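PDB 5CXW: penicillin-binding protein 1A from Mycobacterium tuberculosis, which builds cross-linked cell-wall peptidoglycan, its C-terminal penicillin-sensitive transpeptidase part, present here with bound penicillin V, joining the peptide subunits. Local coordinates for residues F86-A91 with G322-D327; S121-T124 with K129-N132; R157-L162 with G201-Q206; T295-G298 with N303-A306; L330-A333 with A337-G340. All coordinates share one frame; numbering follows the deposited sequence. Where two conformers were deposited one is given.

Contact 1: residues F86-A91 with G322-D327; sequences FDFAQA and GTVKGD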
loop_
_atom_site.group_PDB
_atom_site.type_symbol
_atom_site.label_atom_id
_atom_site.label_comp_id
_atom_site.label_asym_id
_atom_site.label_seq_id
_atom_site.Cartn_x
_atom_site.Cartn_y
_atom_site.Cartn_z
ATOM N N PHE A 86 -9.702 10.907 14.630
ATOM C CA PHE A 86 -8.905 11.084 13.432
ATOM C C PHE A 86 -8.904 9.775 12.689
ATOM O O PHE A 86 -8.969 8.723 13.325
ATOM C CB PHE A 86 -7.540 11.456 13.900
ATOM C CG PHE A 86 -6.628 11.878 12.821
ATOM C CD1 PHE A 86 -6.666 13.174 12.313
ATOM C CD2 PHE A 86 -5.709 10.996 12.323
ATOM C CE1 PHE A 86 -5.805 13.558 11.288
ATOM C CE2 PHE A 86 -4.822 11.385 11.332
ATOM C CZ PHE A 86 -4.880 12.655 10.799
ATOM N N ASP A 87 -8.937 9.842 11.354
ATOM C CA ASP A 87 -8.929 8.647 10.503
ATOM C C ASP A 87 -7.502 8.482 9.942
ATOM O O ASP A 87 -7.094 9.155 8.992
ATOM C CB ASP A 87 -9.959 8.739 9.377
ATOM C CG ASP A 87 -10.064 7.427 8.535
ATOM O OD1 ASP A 87 -9.106 6.604 8.541
ATOM O OD2 ASP A 87 -11.053 7.288 7.774
ATOM N N PHE A 88 -6.739 7.593 10.554
ATOM C CA PHE A 88 -5.345 7.326 10.099
ATOM C C PHE A 88 -5.200 6.610 8.761
ATOM O O PHE A 88 -4.079 6.588 8.226
ATOM C CB PHE A 88 -4.518 6.584 11.122
ATOM C CG PHE A 88 -3.957 7.499 12.157
ATOM C CD1 PHE A 88 -2.859 8.273 11.841
ATOM C CD2 PHE A 88 -4.638 7.703 13.324
ATOM C CE1 PHE A 88 -2.349 9.191 12.776
ATOM C CE2 PHE A 88 -4.141 8.613 14.271
ATOM C CZ PHE A 88 -2.994 9.328 13.972
ATOM N N ALA A 89 -6.294 6.043 8.242
ATOM C CA ALA A 89 -6.314 5.481 6.904
ATOM C C ALA A 89 -6.405 6.542 5.804
ATOM O O ALA A 89 -6.225 6.210 4.627
ATOM C CB ALA A 89 -7.472 4.473 6.733
ATOM N N GLN A 90 -6.701 7.766 6.195
ATOM C CA GLN A 90 -6.804 8.910 5.327
ATOM C C GLN A 90 -5.689 9.921 5.500
ATOM O O GLN A 90 -5.600 10.869 4.684
ATOM C CB GLN A 90 -8.143 9.623 5.552
ATOM C CG GLN A 90 -9.351 8.778 5.169
ATOM C CD GLN A 90 -9.491 8.552 3.670
ATOM O OE1 GLN A 90 -9.111 9.407 2.850
ATOM N NE2 GLN A 90 -10.026 7.403 3.287
ATOM N N ALA A 91 -4.829 9.714 6.495
ATOM C CA ALA A 91 -3.748 10.646 6.794
ATOM C C ALA A 91 -2.681 10.627 5.738
ATOM O O ALA A 91 -2.381 9.564 5.157
ATOM C CB ALA A 91 -3.143 10.304 8.158
ATOM N N GLY A 322 2.347 3.656 13.357
ATOM C CA GLY A 322 3.128 4.854 13.716
ATOM C C GLY A 322 2.629 5.383 15.042
ATOM O O GLY A 322 2.020 4.625 15.825
ATOM N N THR A 323 2.853 6.658 15.289
ATOM C CA THR A 323 2.350 7.268 16.505
ATOM C C THR A 323 1.403 8.394 16.217
ATOM O O THR A 323 1.402 8.974 15.119
ATOM C CB THR A 323 3.467 7.780 17.443
ATOM O OG1 THR A 323 4.074 8.990 16.946
ATOM C CG2 THR A 323 4.531 6.698 17.665
ATOM N N VAL A 324 0.604 8.755 17.232
ATOM C CA VAL A 324 -0.485 9.680 16.968
ATOM C C VAL A 324 -0.030 11.078 16.492
ATOM O O VAL A 324 -0.677 11.662 15.645
ATOM C CB VAL A 324 -1.414 9.814 18.186
ATOM C CG1 VAL A 324 -0.641 10.226 19.423
ATOM C CG2 VAL A 324 -2.558 10.745 17.868
ATOM N N LYS A 325 1.058 11.608 17.027
ATOM C CA LYS A 325 1.600 12.906 16.547
ATOM C C LYS A 325 2.734 12.777 15.549
ATOM O O LYS A 325 3.156 13.769 15.002
ATOM C CB LYS A 325 2.060 13.797 17.705
ATOM C CG LYS A 325 0.926 14.499 18.417
ATOM C CD LYS A 325 1.457 15.560 19.364
ATOM C CE LYS A 325 0.344 16.448 19.873
ATOM N NZ LYS A 325 0.748 17.258 21.059
ATOM N N GLY A 326 3.230 11.570 15.309
ATOM C CA GLY A 326 4.221 11.342 14.314
ATOM C C GLY A 326 5.540 12.027 14.553
ATOM O O GLY A 326 6.222 12.341 13.585
ATOM N N ASP A 327 5.861 12.228 15.824
ATOM C CA ASP A 327 7.016 13.011 16.285
ATOM C C ASP A 327 7.825 12.265 17.373
ATOM O O ASP A 327 8.415 12.899 18.245
ATOM C CB ASP A 327 6.494 14.307 16.936
ATOM C CG ASP A 327 5.695 14.037 18.192
ATOM O OD1 ASP A 327 5.351 12.858 18.493
ATOM O OD2 ASP A 327 5.390 15.007 18.917
#
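F88 turns its ring to V324 by a chi1 of -82°, which keeps CG clear of its own carbonyl carbon. V324 answers with CG2, the methyl that a chi1 of 56° leaves on the far side from the backbone N. The two meet loosely: F88 CZ lies 4.2 Å from V324 CG2. The nearer partner is backbone. V324 O comes up to the ring edge, in plane, 3.7 Å from F88 CZ. Over one face of the F88 ring stands F86, with CD2 3.4 Å above the ring centre. W320 also meets the F88 ring, its plane turned by about 15°. The F88 backbone sits in a type I turn, closed by Q90 N to D87 O at 3.1 Å. D87 OD1 takes A89 N at 2.9 Å, an Asx turn. The contact thus packs a loop against the residue that follows strand 315-323, a strand of the antiparallel sheet characteristic of the penicillin-binding transpeptidase fold.

Contact 2: residues S121-T124 with K129-N132; sequences SPLT and KITN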
loop_
_atom_site.group_PDB
_atom_site.type_symbol
_atom_site.label_atom_id
_atom_site.label_comp_id
_atom_site.label_asym_id
_atom_site.label_seq_id
_atom_site.Cartn_x
_atom_site.Cartn_y
_atom_site.Cartn_z
ATOM N N SER A 121 26.346 -0.232 -3.990
ATOM C CA SER A 121 27.253 0.501 -3.121
ATOM C C SER A 121 26.658 1.849 -2.706
ATOM O O SER A 121 25.761 2.383 -3.394
ATOM C CB SER A 121 28.581 0.740 -3.836
ATOM O OG SER A 121 28.462 1.619 -4.916
ATOM N N PRO A 122 27.161 2.426 -1.612
ATOM C CA PRO A 122 26.631 3.713 -1.205
ATOM C C PRO A 122 26.908 4.802 -2.252
ATOM O O PRO A 122 27.919 4.726 -2.988
ATOM C CB PRO A 122 27.351 4.041 0.064
ATOM C CG PRO A 122 28.054 2.791 0.519
ATOM C CD PRO A 122 28.098 1.846 -0.631
ATOM N N LEU A 123 26.089 5.840 -2.205
ATOM C CA LEU A 123 26.313 7.009 -3.063
ATOM C C LEU A 123 25.695 8.230 -2.490
ATOM O O LEU A 123 24.839 8.153 -1.629
ATOM C CB LEU A 123 25.833 6.762 -4.499
ATOM C CG LEU A 123 24.310 6.712 -4.781
ATOM C CD1 LEU A 123 24.028 6.851 -6.264
ATOM C CD2 LEU A 123 23.609 5.488 -4.161
ATOM N N THR A 124 26.099 9.373 -3.024
ATOM C CA THR A 124 25.571 10.683 -2.607
ATOM C C THR A 124 24.895 11.303 -3.816
ATOM O O THR A 124 25.479 11.244 -4.901
ATOM C CB THR A 124 26.640 11.626 -2.137
ATOM O OG1 THR A 124 27.304 11.067 -1.005
ATOM C CG2 THR A 124 26.048 12.992 -1.686
ATOM N N LYS A 129 23.368 11.731 1.391
ATOM C CA LYS A 129 23.979 10.435 1.461
ATOM C C LYS A 129 22.935 9.305 1.402
ATOM O O LYS A 129 22.116 9.212 2.289
ATOM C CB LYS A 129 24.785 10.326 2.760
ATOM C CG LYS A 129 26.050 11.172 2.793
ATOM C CD LYS A 129 26.845 10.804 4.067
ATOM C CE LYS A 129 27.813 11.869 4.547
ATOM N NZ LYS A 129 28.459 12.592 3.415
ATOM N N ILE A 130 23.048 8.396 0.431
ATOM C CA ILE A 130 22.116 7.283 0.276
ATOM C C ILE A 130 22.821 6.023 0.769
ATOM O O ILE A 130 23.912 5.643 0.281
ATOM C CB ILE A 130 21.622 7.108 -1.208
ATOM C CG1 ILE A 130 21.108 8.442 -1.756
ATOM C CG2 ILE A 130 20.564 6.039 -1.269
ATOM C CD1 ILE A 130 20.048 9.130 -0.919
ATOM N N THR A 131 22.213 5.341 1.738
ATOM C CA THR A 131 22.817 4.141 2.299
ATOM C C THR A 131 21.696 3.134 2.575
ATOM O O THR A 131 20.501 3.498 2.649
ATOM C CB THR A 131 23.576 4.353 3.646
ATOM O OG1 THR A 131 22.659 4.929 4.561
ATOM C CG2 THR A 131 24.661 5.359 3.501
ATOM N N ASN A 132 22.135 1.911 2.831
ATOM C CA ASN A 132 21.226 0.825 3.186
ATOM C C ASN A 132 21.309 0.548 4.657
ATOM O O ASN A 132 22.362 0.762 5.268
ATOM C CB ASN A 132 21.611 -0.410 2.407
ATOM C CG ASN A 132 21.569 -0.169 0.925
ATOM O OD1 ASN A 132 20.701 0.559 0.427
ATOM N ND2 ASN A 132 22.486 -0.753 0.212
HETATM O O HOH W 1 28.710 12.369 0.684
#
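L123 and I130 form an antiparallel hydrogen-bonded pair in a short surface hairpin. Their two backbone bonds are unequal. I130 N gives a hydrogen bond of 2.7 Å to L123 O, with an N-H...O angle of 160°, and arrives nearly along the C=O axis. The return bond, L123 N to I130 O, is long at 3.3 Å and weak. The two carbonyl oxygens, L123 O and I130 O, also lie 3.3 Å apart and are both acceptors, so they do not bond to each other. On the face of L123 and I130 the side chains lie side by side, with L123 CD2 3.9 Å from I130 CB. T124 and K129 point to the other face as a non-hydrogen-bonded pair. There a water links the polar ends. K129 NZ donates to it at 2.8 Å, and T124 OG1 holds it at 2.6 Å. K129 bends only at its last torsion, chi4 -36°, which turns NZ to this water. N132 is satisfied outside the hairpin: OD1 accepts from T153 N and ND2 donates to E136 O. S121 O accepts from R157 NH1. The hairpin therefore rests on helix 152-161, with L123 against T153 and R157, and I130 against Y156.

Contact 3: residues R157-L162 with G201-Q206; sequences RLMLKL and GIVLGQ
This is a buried apolar contact between helix 152-161 and a 3-10 segment through 201-203, in the helical part of the transpeptidase fold near the active site. M159 carries it from the helix side, and I202 and V203 receive it. The first two torsions of M159 are extended (chi1 165°, chi2 -176°), which carries the sulfur well out from the helix. A bend at the last one, chi3 73°, then lays the methyl against V203. I202 offers its CG2 branch, 4.0 Å from M159 SD. V203 takes the larger share, and the M159 and V203 chains cross at a slant. The 3-10 segment ends in a Schellman motif: Q206 N bonds to G201 O at 3.2 Å and G205 N to I202 O at 3.0 Å, with G205 at positive phi. P166 of helix 165-176 covers both M159 and I202. V203 also packs on A103 of helix 100-109, which follows S97, by similarity the acyl-ester serine. The V203 side chain is about 8 Å from that of S97. M159 CE and SD both press on one methyl, each 3.7 Å from V203 CG1.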
loop_
_atom_site.group_PDB
_atom_site.type_symbol
_atom_site.label_atom_id
_atom_site.label_comp_id
_atom_site.label_asym_id
_atom_site.label_seq_id
_atom_site.Cartn_x
_atom_site.Cartn_y
_atom_site.Cartn_z
ATOM N N ARG A 157 19.694 4.291 -7.828
ATOM C CA ARG A 157 20.314 4.155 -9.124
ATOM C C ARG A 157 19.294 3.726 -10.190
ATOM O O ARG A 157 19.405 4.149 -11.364
ATOM C CB ARG A 157 21.497 3.167 -9.118
ATOM C CG ARG A 157 22.698 3.604 -8.328
ATOM C CD ARG A 157 23.878 2.699 -8.626
ATOM N NE ARG A 157 25.126 3.223 -8.016
ATOM C CZ ARG A 157 25.501 3.005 -6.738
ATOM N NH1 ARG A 157 24.851 2.193 -5.954
ATOM N NH2 ARG A 157 26.613 3.596 -6.269
ATOM N N LEU A 158 18.372 2.840 -9.840
ATOM C CA LEU A 158 17.388 2.433 -10.807
ATOM C C LEU A 158 16.516 3.640 -11.232
ATOM O O LEU A 158 16.279 3.850 -12.446
ATOM C CB LEU A 158 16.502 1.357 -10.268
ATOM C CG LEU A 158 15.421 0.865 -11.213
ATOM C CD1 LEU A 158 15.938 0.285 -12.525
ATOM C CD2 LEU A 158 14.545 -0.148 -10.479
ATOM N N MET A 159 16.070 4.413 -10.257
ATOM C CA MET A 159 15.288 5.628 -10.563
ATOM C C MET A 159 16.074 6.567 -11.454
ATOM O O MET A 159 15.505 7.124 -12.404
ATOM C CB MET A 159 14.874 6.329 -9.270
ATOM C CG MET A 159 14.376 7.768 -9.471
ATOM S SD MET A 159 14.029 8.519 -7.913
ATOM C CE MET A 159 15.733 8.758 -7.323
ATOM N N LEU A 160 17.358 6.790 -11.176
ATOM C CA LEU A 160 18.139 7.695 -12.000
ATOM C C LEU A 160 18.329 7.206 -13.444
ATOM O O LEU A 160 18.491 8.032 -14.376
ATOM C CB LEU A 160 19.449 8.029 -11.337
ATOM C CG LEU A 160 19.324 8.794 -10.038
ATOM C CD1 LEU A 160 20.713 8.845 -9.418
ATOM C CD2 LEU A 160 18.700 10.156 -10.147
ATOM N N LYS A 161 18.268 5.909 -13.648
ATOM C CA LYS A 161 18.390 5.308 -14.985
ATOM C C LYS A 161 17.122 5.533 -15.804
ATOM O O LYS A 161 17.163 5.523 -17.049
ATOM C CB LYS A 161 18.580 3.819 -14.803
ATOM C CG LYS A 161 18.609 2.946 -16.054
ATOM C CD LYS A 161 19.825 3.160 -16.876
ATOM C CE LYS A 161 19.840 2.024 -17.911
ATOM N NZ LYS A 161 20.937 2.283 -18.852
ATOM N N LEU A 162 15.976 5.671 -15.146
ATOM C CA LEU A 162 14.745 5.880 -15.885
ATOM C C LEU A 162 14.714 7.169 -16.700
ATOM O O LEU A 162 15.157 8.224 -16.226
ATOM C CB LEU A 162 13.572 6.004 -14.925
ATOM C CG LEU A 162 13.262 4.826 -13.961
ATOM C CD1 LEU A 162 12.165 5.217 -13.024
ATOM C CD2 LEU A 162 12.926 3.614 -14.719
ATOM N N GLY A 201 13.741 11.799 -3.523
ATOM C CA GLY A 201 13.235 11.055 -2.369
ATOM C C GLY A 201 11.956 10.236 -2.567
ATOM O O GLY A 201 11.606 9.427 -1.729
ATOM N N ILE A 202 11.287 10.486 -3.686
ATOM C CA ILE A 202 10.068 9.769 -4.018
ATOM C C ILE A 202 10.330 8.264 -3.929
ATOM O O ILE A 202 9.441 7.538 -3.491
ATOM C CB ILE A 202 9.508 10.175 -5.372
ATOM C CG1 ILE A 202 8.133 9.478 -5.580
ATOM C CG2 ILE A 202 10.467 9.841 -6.553
ATOM C CD1 ILE A 202 7.315 9.999 -6.715
ATOM N N VAL A 203 11.469 7.780 -4.421
ATOM C CA VAL A 203 11.675 6.323 -4.486
ATOM C C VAL A 203 11.811 5.695 -3.108
ATOM O O VAL A 203 11.596 4.483 -2.942
ATOM C CB VAL A 203 12.880 5.941 -5.416
ATOM C CG1 VAL A 203 14.245 6.406 -4.840
ATOM C CG2 VAL A 203 12.890 4.445 -5.729
ATOM N N LEU A 204 12.196 6.497 -2.127
ATOM C CA LEU A 204 12.252 6.072 -0.754
ATOM C C LEU A 204 11.028 6.467 0.047
ATOM O O LEU A 204 11.094 6.523 1.293
ATOM C CB LEU A 204 13.528 6.589 -0.138
ATOM C CG LEU A 204 14.826 6.167 -0.885
ATOM C CD1 LEU A 204 16.054 6.731 -0.196
ATOM C CD2 LEU A 204 14.947 4.687 -1.081
ATOM N N GLY A 205 9.926 6.736 -0.650
ATOM C CA GLY A 205 8.659 6.951 -0.036
ATOM C C GLY A 205 8.576 8.165 0.848
ATOM O O GLY A 205 7.890 8.109 1.868
ATOM N N GLN A 206 9.272 9.245 0.491
ATOM C CA GLN A 206 9.349 10.424 1.321
ATOM C C GLN A 206 8.118 11.350 1.191
ATOM O O GLN A 206 7.897 12.157 2.082
ATOM C CB GLN A 206 10.669 11.178 1.101
ATOM C CG GLN A 206 11.927 10.302 1.283
ATOM C CD GLN A 206 12.640 10.462 2.633
ATOM O OE1 GLN A 206 12.019 10.730 3.675
ATOM N NE2 GLN A 206 13.989 10.286 2.621
#

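Contact 4: residues T295-G298 with N303-A306; sequences TQFG and NKDA. With 35P ((2R,4S)-5,5-dimethyl-2-{(1R)-2-oxo-1-[(phenoxyacetyl)amino]ethyl}-1,3-thiazolidine-4-carboxylic acid), chain C; PEG (di(hydroxyethyl)ether), chain D.
T295 and D305 form the tight part of a beta hairpin made by strands 289-296 and 303-312, at one edge of the transpeptidase sheet. T295 N bonds to D305 O at 2.9 Å. K304 N reaches T295 O at 2.9 Å too, but from above the carbonyl plane. K304 and D305 thus share one partner, a bulge-like break in the register before Q296 pairs with N303. T295 OG1 donates to D305 OD1 at 2.6 Å, on the anti lone pair. K304 NZ takes the syn lone pair of the same D305 OD1 at 2.8 Å, as a salt bridge. Two donors therefore grip this oxygen, while W320 NE1 holds OD2. Bends at chi3 (69°) and chi4 (75°) fold the K304 chain back so that NZ reaches OD1. The outer side is looser. F297 crosses the K304 chain at about a right angle, with CD1 4.0 Å from K304 CD. K304 NZ also donates to Q94 OE1 and, at 3.0 Å, to O2 of a PEG molecule that probably comes from the crystallisation liquor. Q296 and N303 diverge and line the penicillin pocket. Q296 NE2 donates to T300 O and N303 ND2 to I338 O. The extended Q296 chain runs along the ligand's phenyl ring, with CG 3.5 Å from its C22. N303 OD1 lies 3.4 Å from ligand atom C21.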
loop_
_atom_site.group_PDB
_atom_site.type_symbol
_atom_site.label_atom_id
_atom_site.label_comp_id
_atom_site.label_asym_id
_atom_site.label_seq_id
_atom_site.Cartn_x
_atom_site.Cartn_y
_atom_site.Cartn_z
ATOM N N THR A 295 10.346 4.067 7.660
ATOM C CA THR A 295 10.896 5.439 7.533
ATOM C C THR A 295 11.776 5.821 8.716
ATOM O O THR A 295 11.635 5.319 9.842
ATOM C CB THR A 295 9.805 6.480 7.337
ATOM O OG1 THR A 295 9.040 6.582 8.498
ATOM C CG2 THR A 295 8.847 6.099 6.237
ATOM N N GLN A 296 12.680 6.752 8.438
ATOM C CA GLN A 296 13.549 7.316 9.447
ATOM C C GLN A 296 12.868 8.415 10.237
ATOM O O GLN A 296 12.180 9.281 9.684
ATOM C CB GLN A 296 14.788 7.930 8.746
ATOM C CG GLN A 296 15.745 8.678 9.639
ATOM C CD GLN A 296 16.974 9.109 8.849
ATOM O OE1 GLN A 296 16.895 9.368 7.621
ATOM N NE2 GLN A 296 18.114 9.258 9.551
ATOM N N PHE A 297 13.142 8.427 11.544
ATOM C CA PHE A 297 12.741 9.490 12.390
ATOM C C PHE A 297 13.804 10.602 12.337
ATOM O O PHE A 297 14.962 10.399 12.738
ATOM C CB PHE A 297 12.537 9.031 13.849
ATOM C CG PHE A 297 12.026 10.154 14.686
ATOM C CD1 PHE A 297 10.689 10.497 14.610
ATOM C CD2 PHE A 297 12.878 10.937 15.411
ATOM C CE1 PHE A 297 10.192 11.583 15.276
ATOM C CE2 PHE A 297 12.392 12.034 16.093
ATOM C CZ PHE A 297 11.052 12.375 16.002
ATOM N N GLY A 298 13.414 11.752 11.806
ATOM C CA GLY A 298 14.376 12.882 11.673
ATOM C C GLY A 298 15.701 12.496 11.000
ATOM O O GLY A 298 15.746 11.898 9.909
ATOM N N ASN A 303 13.169 4.847 13.943
ATOM C CA ASN A 303 12.128 4.673 12.918
ATOM C C ASN A 303 10.937 5.563 13.234
ATOM O O ASN A 303 10.739 5.886 14.392
ATOM C CB ASN A 303 11.667 3.213 12.861
ATOM C CG ASN A 303 12.812 2.280 12.479
ATOM O OD1 ASN A 303 13.807 2.716 11.873
ATOM N ND2 ASN A 303 12.668 1.006 12.815
ATOM N N LYS A 304 10.132 5.879 12.236
ATOM C CA LYS A 304 8.993 6.731 12.399
ATOM C C LYS A 304 7.698 6.088 11.975
ATOM O O LYS A 304 6.733 6.113 12.729
ATOM C CB LYS A 304 9.177 8.056 11.662
ATOM C CG LYS A 304 8.006 9.025 11.847
ATOM C CD LYS A 304 8.344 10.438 11.397
ATOM C CE LYS A 304 8.508 10.543 9.872
ATOM N NZ LYS A 304 7.211 10.502 9.079
ATOM N N ASP A 305 7.686 5.494 10.795
ATOM C CA ASP A 305 6.517 4.829 10.233
ATOM C C ASP A 305 6.943 3.445 9.780
ATOM O O ASP A 305 8.053 3.248 9.285
ATOM C CB ASP A 305 5.943 5.502 8.984
ATOM C CG ASP A 305 5.755 6.988 9.122
ATOM O OD1 ASP A 305 6.712 7.731 8.889
ATOM O OD2 ASP A 305 4.610 7.399 9.471
ATOM N N ALA A 306 6.065 2.486 9.944
ATOM C CA ALA A 306 6.341 1.115 9.571
ATOM C C ALA A 306 5.196 0.581 8.771
ATOM O O ALA A 306 4.051 0.755 9.157
ATOM C CB ALA A 306 6.602 0.303 10.807
HETATM C C24 35P C . 17.722 5.324 8.186
HETATM C C23 35P C . 18.050 5.844 9.435
HETATM C C22 35P C . 17.236 5.604 10.519
HETATM C C21 35P C . 16.088 4.836 10.396
HETATM C C20 35P C . 15.745 4.305 9.171
HETATM C C19 35P C . 16.578 4.541 8.052
HETATM O O1 35P C . 16.311 4.031 6.805
HETATM C C2 35P C . 15.309 3.027 6.677
HETATM C C3 35P C . 15.404 2.421 5.304
HETATM O O18 35P C . 16.471 2.424 4.705
HETATM N N4 35P C . 14.273 1.893 4.861
HETATM C C5 35P C . 14.203 1.208 3.580
HETATM C C6 35P C . 12.803 1.271 3.125
HETATM O O17 35P C . 11.815 1.481 3.860
HETATM C C8 35P C . 14.634 -0.324 3.627
HETATM N N7 35P C . 13.358 -0.968 3.744
HETATM S S11 35P C . 15.551 -0.901 4.951
HETATM C C10 35P C . 14.334 -1.866 5.714
HETATM C C12 35P C . 14.338 -1.643 7.226
HETATM C C15 35P C . 14.503 -3.345 5.489
HETATM C C9 35P C . 13.033 -1.331 5.104
HETATM C C13 35P C . 11.805 -2.186 5.104
HETATM O O14 35P C . 11.570 -2.836 4.038
HETATM O O16 35P C . 11.086 -2.155 6.125
HETATM O O2 PEG D . 7.204 13.301 8.011
HETATM C C3 PEG D . 6.180 14.256 7.768
HETATM C C4 PEG D . 5.225 13.663 6.771
HETATM O O4 PEG D . 5.513 14.240 5.513
#

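Contact 5: residues L330-A333 with A337-G340; sequences LVTA and AIYG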
loop_
_atom_site.group_PDB
_atom_site.type_symbol
_atom_site.label_atom_id
_atom_site.label_comp_id
_atom_site.label_asym_id
_atom_site.label_seq_id
_atom_site.Cartn_x
_atom_site.Cartn_y
_atom_site.Cartn_z
ATOM N N LEU A 330 9.546 5.131 16.863
ATOM C CA LEU A 330 8.581 4.097 16.976
ATOM C C LEU A 330 9.216 2.838 17.553
ATOM O O LEU A 330 10.084 2.245 16.916
ATOM C CB LEU A 330 7.966 3.862 15.593
ATOM C CG LEU A 330 6.823 2.894 15.456
ATOM C CD1 LEU A 330 5.547 3.369 16.149
ATOM C CD2 LEU A 330 6.559 2.593 13.983
ATOM N N VAL A 331 8.816 2.451 18.763
ATOM C CA VAL A 331 9.407 1.304 19.462
ATOM C C VAL A 331 8.359 0.485 20.176
ATOM O O VAL A 331 7.268 0.978 20.479
ATOM C CB VAL A 331 10.503 1.713 20.503
ATOM C CG1 VAL A 331 11.679 2.388 19.823
ATOM C CG2 VAL A 331 9.921 2.648 21.628
ATOM N N THR A 332 8.713 -0.755 20.502
ATOM C CA THR A 332 7.799 -1.662 21.218
ATOM C C THR A 332 7.865 -1.312 22.695
ATOM O O THR A 332 8.690 -0.528 23.087
ATOM C CB THR A 332 8.174 -3.126 21.016
ATOM O OG1 THR A 332 9.438 -3.422 21.612
ATOM C CG2 THR A 332 8.277 -3.429 19.488
ATOM N N ALA A 333 7.039 -1.972 23.497
ATOM C CA ALA A 333 7.033 -1.763 24.955
ATOM C C ALA A 333 8.385 -2.152 25.599
ATOM O O ALA A 333 8.769 -1.555 26.612
ATOM C CB ALA A 333 5.889 -2.546 25.578
ATOM N N ALA A 337 13.096 -1.372 18.204
ATOM C CA ALA A 337 12.643 -0.554 17.101
ATOM C C ALA A 337 11.546 -1.343 16.346
ATOM O O ALA A 337 11.684 -2.599 16.169
ATOM C CB ALA A 337 13.794 -0.210 16.213
ATOM N N ILE A 338 10.556 -0.636 15.824
ATOM C CA ILE A 338 9.490 -1.253 14.982
ATOM C C ILE A 338 9.820 -1.017 13.535
ATOM O O ILE A 338 9.917 0.152 13.092
ATOM C CB ILE A 338 8.111 -0.726 15.337
ATOM C CG1 ILE A 338 7.788 -1.177 16.783
ATOM C CG2 ILE A 338 7.029 -1.299 14.420
ATOM C CD1 ILE A 338 6.486 -0.621 17.343
ATOM N N TYR A 339 10.014 -2.117 12.789
ATOM C CA TYR A 339 10.181 -2.066 11.322
ATOM C C TYR A 339 8.972 -2.614 10.604
ATOM O O TYR A 339 8.128 -3.262 11.202
ATOM C CB TYR A 339 11.382 -2.973 10.953
ATOM C CG TYR A 339 12.722 -2.542 11.494
ATOM C CD1 TYR A 339 13.516 -1.680 10.807
ATOM C CD2 TYR A 339 13.148 -2.977 12.746
ATOM C CE1 TYR A 339 14.731 -1.261 11.339
ATOM C CE2 TYR A 339 14.355 -2.573 13.266
ATOM C CZ TYR A 339 15.121 -1.733 12.537
ATOM O OH TYR A 339 16.319 -1.308 13.061
ATOM N N GLY A 340 8.889 -2.422 9.300
ATOM C CA GLY A 340 7.803 -3.004 8.483
ATOM C C GLY A 340 7.599 -4.494 8.695
ATOM O O GLY A 340 6.469 -4.963 8.748
#
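L330 O takes the hydrogen bond that joins the two segments, from I338 N at 3.1 Å. The N-H...O angle is 162°, and the donor is tilted 34° from the carbonyl plane. The segments lie in the loop between strand 315-323 and helix 343-356 of the transpeptidase fold. They form a single beta bridge, V331 with A337, and not a regular ladder. I338 does most of the packing. Its CB sits 3.8 Å from L330 CG, and its CG2 is 3.9 Å from L330 CD2. The CG1 branch of I338 runs out extended, with chi2 175°, and this lays CD1 along the V331 backbone, 3.6 Å from V331 C. On the outer side V331 CG1 is 4.1 Å from A337 CA. T332 turns its hydroxyl to its own loop, where OG1 bonds with S334 OG and A336 N. L343 and P344 at the start of helix 343-356 also touch I338. Just beyond, Y339 and G340 touch the bound penicillin, and G340 N bonds to T294 OG1. The T332 methyl closes over the isoleucine, with T332 CG2 3.6 Å from I338 CG1.

Contact 4 lies at the bound penicillin. Its strand 303-312 lies beside strand 315-323 of contact 1, and the two contacts touch where G326 O lies 3.6 Å from K304 CD. Contact 5 joins contact 4 through N303 O and L330 N, a probable hydrogen bond of 2.8 Å; their centres are 10 Å apart. L330 CD1 also packs on G322 C of contact 1, at 3.7 Å. Contacts 2 and 3 form a second group, with centres 12 Å apart, tied by R157. Contact 3 comes within about 5 Å of contact 4 at the nearest atoms. I130 of contact 2 and V203 of contact 3 have side chains about 8 and 9 Å from the ligand. Contact 1 lies farther away, with the T323 side chain about 14 Å from it.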